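Long-range contact in collectin placenta 1 (PDB 2OX9), which is a scavenger receptor C-type lectin that binds the leukocyte glycan Lewis(x) through its calcium-dependent carbohydrate-recognition domain: residues E104-L109 with F118-I123. Sequence-based numbering, arbitrary orientation.
Sequences EDCAGL and FQCDEI. With CA (calcium ion), chain I; CA (calcium ion), chain J; CA (calcium ion), chain K; GAL (beta-D-galactopyranose), chain E.
Cys106 pairs with Phe118 and is tied to Cys120 where two antiparallel strands of the C-type lectin fold meet beside the sugar site, forming a classic beta bulge, in which Asp105 and Cys106 both face Phe118, with a disulfide beside it. Phe118 N gives a nearly straight hydrogen bond to Cys106 O (2.7 Å, 174° at the hydrogen), and Cys106 N returns a longer one to Phe118 O at 3.3 Å. Just past this pair the chain enters a type I turn, Gln119 to Glu122, and Cys120 SG closes a disulfide with Cys106 SG, its S-S torsion 96°; Phe26 of helix 26-35 touches both cysteines. A water joins Asp105 N to Cys120 N. The Phe118 ring presents its edge to Cys106 O and Gly108, with CE1 3.7 Å from Gly108 CA. Asp105 OD1 bridges two calcium ions, one of which also takes Glu104 O. Glu104 turns its side chain to the sugar calcium instead: CG passes over the Phe118-Gln119 peptide, and the extended chain beyond it (chi2 -173°) brings OE1 to the metal at 2.4 Å, where Gln92, Asp94, Asn116 and Asp117 complete the protein ligands. Trp96, also of the glycan pocket, is a further polar partner of this carboxylate. Galactose binds the same ion through O3 and O4. Glu104 OE2 lies 2.5 Å from galactose O3 and accepts from a water that is itself held by Gln119 N at 2.9 Å.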
# COMPACT_ATOMS: atom_id res chain seq x y z
N GLU A 104 6.51 13.26 2.66
CA GLU A 104 5.74 12.02 2.68
C GLU A 104 6.07 11.27 1.40
O GLU A 104 5.73 11.72 0.31
CB GLU A 104 4.24 12.33 2.76
CG GLU A 104 3.88 13.17 3.99
CD GLU A 104 2.38 13.35 4.17
OE1 GLU A 104 1.74 13.97 3.30
OE2 GLU A 104 1.84 12.86 5.19
N ASP A 105 6.72 10.12 1.54
CA ASP A 105 7.13 9.36 0.37
C ASP A 105 6.61 7.92 0.33
O ASP A 105 7.09 7.11 -0.47
CB ASP A 105 8.65 9.34 0.29
CG ASP A 105 9.26 10.74 0.27
OD1 ASP A 105 8.49 11.73 0.14
OD2 ASP A 105 10.50 10.85 0.37
N CYS A 106 5.64 7.62 1.18
CA CYS A 106 5.07 6.28 1.26
C CYS A 106 3.55 6.37 1.13
O CYS A 106 2.93 7.23 1.73
CB CYS A 106 5.49 5.64 2.60
SG CYS A 106 7.24 5.12 2.59
N ALA A 107 2.95 5.49 0.32
CA ALA A 107 1.51 5.53 0.10
C ALA A 107 0.72 4.53 0.91
O ALA A 107 1.21 3.44 1.21
CB ALA A 107 1.21 5.34 -1.39
N GLY A 108 -0.53 4.90 1.21
CA GLY A 108 -1.43 4.05 1.96
C GLY A 108 -2.89 4.37 1.71
O GLY A 108 -3.23 5.46 1.22
N LEU A 109 -3.75 3.41 2.03
CA LEU A 109 -5.19 3.55 1.84
C LEU A 109 -5.86 4.18 3.06
O LEU A 109 -5.65 3.74 4.20
CB LEU A 109 -5.82 2.17 1.57
CG LEU A 109 -5.18 1.33 0.46
CD1 LEU A 109 -5.86 -0.02 0.33
CD2 LEU A 109 -5.29 2.08 -0.84
N PHE A 118 2.03 9.32 3.24
CA PHE A 118 2.38 9.48 4.65
C PHE A 118 3.90 9.53 4.80
O PHE A 118 4.63 9.16 3.88
CB PHE A 118 1.94 8.27 5.50
CG PHE A 118 0.47 7.95 5.43
CD1 PHE A 118 -0.05 7.21 4.38
CD2 PHE A 118 -0.37 8.30 6.48
CE1 PHE A 118 -1.39 6.82 4.37
CE2 PHE A 118 -1.71 7.92 6.49
CZ PHE A 118 -2.22 7.18 5.43
N GLN A 119 4.35 9.97 5.97
CA GLN A 119 5.77 10.01 6.26
C GLN A 119 6.01 8.52 6.47
O GLN A 119 5.19 7.84 7.07
CB GLN A 119 6.02 10.80 7.55
CG GLN A 119 7.42 11.39 7.68
CD GLN A 119 7.51 12.38 8.83
OE1 GLN A 119 6.74 13.34 8.90
NE2 GLN A 119 8.45 12.15 9.75
N CYS A 120 7.12 7.99 5.96
CA CYS A 120 7.34 6.56 6.07
C CYS A 120 7.51 5.98 7.47
O CYS A 120 7.55 4.76 7.63
CB CYS A 120 8.52 6.15 5.19
SG CYS A 120 8.31 6.63 3.44
N ASP A 121 7.59 6.83 8.49
CA ASP A 121 7.75 6.35 9.86
C ASP A 121 6.42 6.24 10.59
O ASP A 121 6.39 5.96 11.79
CB ASP A 121 8.69 7.27 10.65
CG ASP A 121 8.19 8.70 10.74
OD1 ASP A 121 7.08 8.93 11.26
OD2 ASP A 121 8.92 9.61 10.28
N GLU A 122 5.32 6.45 9.87
CA GLU A 122 3.99 6.35 10.44
C GLU A 122 3.63 4.88 10.63
O GLU A 122 3.94 4.05 9.78
CB GLU A 122 2.96 7.01 9.52
CG GLU A 122 1.55 7.04 10.09
CD GLU A 122 1.44 7.94 11.31
OE1 GLU A 122 1.34 9.17 11.12
OE2 GLU A 122 1.45 7.42 12.45
N ILE A 123 3.00 4.55 11.75
CA ILE A 123 2.61 3.17 12.02
C ILE A 123 1.22 2.90 11.42
O ILE A 123 0.23 3.47 11.87
CB ILE A 123 2.55 2.90 13.54
CG1 ILE A 123 3.87 3.31 14.19
CG2 ILE A 123 2.28 1.42 13.80
CD1 ILE A 123 3.75 3.63 15.67
CA CA I . 6.91 12.54 -1.49
CA CA J . -0.43 13.28 2.48
CA CA K . 10.51 13.04 -0.38
C1 GAL E . -3.28 14.15 7.05
C2 GAL E . -2.55 13.14 6.16
C3 GAL E . -1.20 13.70 5.71
C4 GAL E . -1.37 15.09 5.09
C5 GAL E . -2.18 16.01 6.02
C6 GAL E . -2.49 17.35 5.39
O2 GAL E . -2.34 11.94 6.89
O3 GAL E . -0.62 12.83 4.76
O4 GAL E . -2.03 14.97 3.84
O5 GAL E . -3.44 15.39 6.35
O6 GAL E . -2.94 18.29 6.36
O HOH W 1 2.18 11.39 7.29
O HOH W 2 8.47 9.89 4.01
O HOH W 3 4.46 13.52 -1.58
O HOH W 4 10.99 15.50 -0.61
O HOH W 5 11.32 12.20 -2.14